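PDB 6ACS: ditrans,polycis-undecaprenyl-diphosphate synthase ((2E,6E)-farnesyl-diphosphate specific) from Acinetobacter baumannii, which catalyses the condensation of isopentenyl diphosphate units with farnesyl diphosphate to make undecaprenyl diphosphate, and so probably supplies the lipid carrier for bacterial cell-wall synthesis. Local coordinates for the interface of chains A and B. Coordinates in Å, arbitrary orientation; residue numbers count along the deposited sequence, not the author numbering. Chains: chain A/B, Ditrans,polycis-undecaprenyl-diphosphate synthase ((2E,6E)-farnesyl-diphosphate specific).

Contact 1 and contact 2 belong to one two-fold symmetric interface of the homodimer, and the centres of their C-alpha atoms lie about 31 Å apart. They share no residues. Contact 1 sets helix 139-155 of chain B against the same helix of chain A, the 3-10 helix 161-163 and A:Ile164, and has a twin with the chains exchanged. Contact 2 joins the loops of A:Phe191 and A:Ile193 and of B:Phe191 and B:Ile193 with both strands 205-208. Its centre is about 13 Å from A:Asp18, the predicted catalytic aspartate, whereas that of contact 1 is about 32 Å from B:Asp18; contact 2 may thus bear on the active site.

Contact 1: the interface of chains A and B. Residues chain A 151, 154, 161, 164; chain B 144, 147-148, 151-152.
The peptide plane joining B:Ala151 to B:Gln152 presents one face to A:Ala161, whose methyl carbon CB stands above it, offset from the carbonyl carbon, 3.8 Å from B:Ala151 C and, within rounding, equally far from B:Gln152 N. On the same side of that plane, displaced beyond the carbonyl end, A:Val154 approaches with CG1 4.0 Å from B:Ala151 O, while its other branch, CG2, turns to the methyl of B:Ala151. The methyl B:Ala151 CB also meets A:Ala161 CB and A:Ile164 CD1. The tightest of these pairs is A:Ile164 CD1 with B:Ala151 CB at 3.4 Å, shorter than a usual van der Waals separation.

A:Ile164 lies along the helix surface and uses both branches. Its CG1 is anti to the carbonyl carbon (chi1 -68°), and the extended chi2 of 163° carries CD1 to B:Ala151. The shorter branch goes the other way, placing A:Ile164 CG2 3.8 Å from the backbone oxygen B:Ala144 O. The middle of the span is filled by B:Lys148, whose CB is 4.0 Å from A:Ile164 CB. The lysine contributes here through its aliphatic stem: B:Lys148 CG comes within 3.5 Å of A:Ala161 O. B:Lys148 CD passes 3.8 Å from A:Ile164 O, and beyond it the chain bends at chi3 (76°). B:Gln152 adds its CG, which packs against A:Ala161 CB.

The small alanines on this side of helix 139-155 of chain B may allow the backbone to come close to its partner. Chain A answers with A:Val154 from its own helix 139-155, A:Ala161 at the start of 3-10 helix 161-163, and A:Ile164 just after it, at a part of the dimer interface whose centre is about 32 Å from B:Asp18.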
# COMPACT_ATOMS: atom_id res chain seq x y z
N ALA A 151 -20.51 4.32 -5.98
CA ALA A 151 -21.85 3.85 -5.63
C ALA A 151 -22.89 4.95 -5.79
O ALA A 151 -24.03 4.67 -6.17
CB ALA A 151 -21.88 3.30 -4.21
N VAL A 154 -23.78 4.94 -9.31
CA VAL A 154 -24.69 3.81 -9.56
C VAL A 154 -26.11 4.16 -9.14
O VAL A 154 -27.08 3.82 -9.84
CB VAL A 154 -24.19 2.55 -8.83
CG1 VAL A 154 -25.25 1.46 -8.84
CG2 VAL A 154 -22.91 2.03 -9.49
N ALA A 161 -23.47 -1.14 -11.99
CA ALA A 161 -22.56 -1.69 -10.98
C ALA A 161 -21.83 -2.93 -11.47
O ALA A 161 -20.69 -3.17 -11.08
CB ALA A 161 -23.31 -2.01 -9.68
N ILE A 164 -18.24 -2.31 -12.94
CA ILE A 164 -17.18 -1.68 -12.16
C ILE A 164 -15.94 -2.55 -12.22
O ILE A 164 -15.99 -3.76 -11.95
CB ILE A 164 -17.63 -1.45 -10.71
CG1 ILE A 164 -18.73 -0.39 -10.69
CG2 ILE A 164 -16.43 -1.09 -9.80
CD1 ILE A 164 -19.53 -0.37 -9.37
N ALA B 144 -11.20 -2.93 -6.40
CA ALA B 144 -12.31 -2.62 -7.29
C ALA B 144 -13.41 -3.68 -7.20
O ALA B 144 -14.59 -3.37 -7.37
CB ALA B 144 -11.82 -2.44 -8.74
N ALA B 147 -15.40 -2.72 -4.30
CA ALA B 147 -16.25 -1.58 -4.68
C ALA B 147 -17.45 -2.04 -5.50
O ALA B 147 -18.57 -1.52 -5.34
CB ALA B 147 -15.43 -0.55 -5.45
N LYS B 148 -17.24 -3.01 -6.38
CA LYS B 148 -18.32 -3.56 -7.19
C LYS B 148 -19.36 -4.23 -6.30
O LYS B 148 -20.56 -4.04 -6.50
CB LYS B 148 -17.76 -4.57 -8.20
CG LYS B 148 -18.85 -5.28 -9.00
CD LYS B 148 -18.25 -6.17 -10.12
CE LYS B 148 -17.67 -7.46 -9.58
NZ LYS B 148 -17.48 -8.43 -10.69
N ALA B 151 -21.33 -1.56 -4.48
CA ALA B 151 -22.24 -0.88 -5.40
C ALA B 151 -23.39 -1.78 -5.85
O ALA B 151 -24.50 -1.30 -6.08
CB ALA B 151 -21.46 -0.39 -6.61
N GLN B 152 -23.14 -3.07 -6.02
CA GLN B 152 -24.24 -3.98 -6.33
C GLN B 152 -25.26 -4.00 -5.21
O GLN B 152 -26.47 -4.01 -5.45
CB GLN B 152 -23.71 -5.39 -6.60
CG GLN B 152 -23.00 -5.50 -7.94
CD GLN B 152 -22.25 -6.81 -8.10
OE1 GLN B 152 -21.75 -7.38 -7.13
NE2 GLN B 152 -22.18 -7.30 -9.34

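Contact 2: the interface of chains A and B. Residues chain A 191, 193, 206, 208; chain B 191, 193, 206, 208.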
# COMPACT_ATOMS: atom_id res chain seq x y z
N PHE A 191 10.31 1.31 7.53
CA PHE A 191 10.07 0.74 6.21
C PHE A 191 8.58 0.46 6.02
O PHE A 191 8.21 -0.66 5.67
CB PHE A 191 10.87 -0.57 6.03
CG PHE A 191 12.37 -0.36 5.91
CD1 PHE A 191 13.13 -0.10 7.03
CD2 PHE A 191 13.00 -0.46 4.68
CE1 PHE A 191 14.52 0.09 6.92
CE2 PHE A 191 14.37 -0.28 4.57
CZ PHE A 191 15.12 0.00 5.69
N ILE A 193 4.76 2.14 4.36
CA ILE A 193 4.18 3.29 3.68
C ILE A 193 3.04 3.89 4.49
O ILE A 193 2.52 4.96 4.11
CB ILE A 193 3.78 2.94 2.23
CG1 ILE A 193 2.86 1.74 2.16
CG2 ILE A 193 5.03 2.67 1.40
CD1 ILE A 193 2.42 1.47 0.73
N LEU A 206 10.30 2.26 -4.17
CA LEU A 206 10.28 2.70 -2.78
C LEU A 206 11.71 2.94 -2.32
O LEU A 206 12.54 2.03 -2.39
CB LEU A 206 9.58 1.66 -1.90
CG LEU A 206 8.17 1.25 -2.38
CD1 LEU A 206 7.58 0.19 -1.48
CD2 LEU A 206 7.20 2.45 -2.44
N PHE A 208 13.81 4.01 0.92
CA PHE A 208 13.78 4.21 2.36
C PHE A 208 15.17 4.65 2.81
O PHE A 208 16.17 4.10 2.36
CB PHE A 208 13.37 2.92 3.09
CG PHE A 208 11.95 2.49 2.81
CD1 PHE A 208 10.90 3.17 3.40
CD2 PHE A 208 11.68 1.41 1.98
CE1 PHE A 208 9.58 2.80 3.16
CE2 PHE A 208 10.35 1.03 1.75
CZ PHE A 208 9.32 1.73 2.32
N PHE B 191 12.34 -2.89 -5.60
CA PHE B 191 11.79 -2.25 -4.41
C PHE B 191 10.39 -1.75 -4.68
O PHE B 191 10.12 -0.55 -4.58
CB PHE B 191 12.68 -1.11 -3.94
CG PHE B 191 13.99 -1.58 -3.34
CD1 PHE B 191 15.02 -1.99 -4.15
CD2 PHE B 191 14.18 -1.59 -1.97
CE1 PHE B 191 16.23 -2.40 -3.61
CE2 PHE B 191 15.37 -2.01 -1.43
CZ PHE B 191 16.40 -2.42 -2.25
N ILE B 193 5.99 -2.88 -4.33
CA ILE B 193 5.00 -3.87 -3.92
C ILE B 193 4.24 -4.43 -5.10
O ILE B 193 3.57 -5.47 -4.94
CB ILE B 193 4.03 -3.33 -2.86
CG1 ILE B 193 3.44 -1.98 -3.25
CG2 ILE B 193 4.73 -3.27 -1.52
CD1 ILE B 193 2.62 -1.34 -2.13
N LEU B 206 8.13 -3.47 5.28
CA LEU B 206 8.48 -3.96 3.95
C LEU B 206 9.94 -4.40 3.98
O LEU B 206 10.81 -3.63 4.38
CB LEU B 206 8.26 -2.87 2.90
CG LEU B 206 6.84 -2.29 2.93
CD1 LEU B 206 6.71 -1.22 1.88
CD2 LEU B 206 5.78 -3.40 2.70
N PHE B 208 12.96 -6.00 1.68
CA PHE B 208 13.41 -6.27 0.32
C PHE B 208 14.74 -7.01 0.36
O PHE B 208 15.62 -6.67 1.16
CB PHE B 208 13.55 -4.95 -0.44
CG PHE B 208 12.24 -4.21 -0.58
CD1 PHE B 208 11.32 -4.60 -1.53
CD2 PHE B 208 11.92 -3.16 0.27
CE1 PHE B 208 10.09 -3.93 -1.66
CE2 PHE B 208 10.70 -2.49 0.15
CZ PHE B 208 9.80 -2.87 -0.81
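B:Leu206 N donates a 2.8 Å hydrogen bond to A:Phe191 O, and the exchanged pair, A:Leu206 N to B:Phe191 O, has the same length. These paired backbone bonds tie the two subunits of a cis-prenyltransferase of the UPP synthase family through the loop of A:Phe191 and strand 205-208 of chain B, and through the same pair with the chains exchanged. Both bonds are bent at the hydrogen, 144° and 141° respectively. Beside the first bond the side chain of A:Phe191 begins against the partner backbone, its CB 3.5 Å from B:Leu206 O.

Between the two bonds the leucine side chains cross at about a right angle, with A:Leu206 CD1 3.7 Å from B:Leu206 CD1. Each CD1 also reaches the far ring of the other chain; A:Leu206 CD1 lies 3.8 Å from B:Phe208 CZ. The side chains of A:Phe208 and B:Phe208 cross in a similar way, touching through their CE2 atoms at 3.9 Å. Within chain A, A:Phe191 CA sits 3.7 Å above one face of the A:Phe208 ring, towards its rim, backing the ring from its own subunit.

Apart from the aromatic cluster, A:Ile193 and B:Ile193, predicted substrate-binding residues, meet tip to tip, CD1 to CD1 at 4.0 Å. In A:Ile193, CG1 occupies the crowded position between backbone N and carbonyl carbon (chi1 55°), which aims the longer branch at the partner.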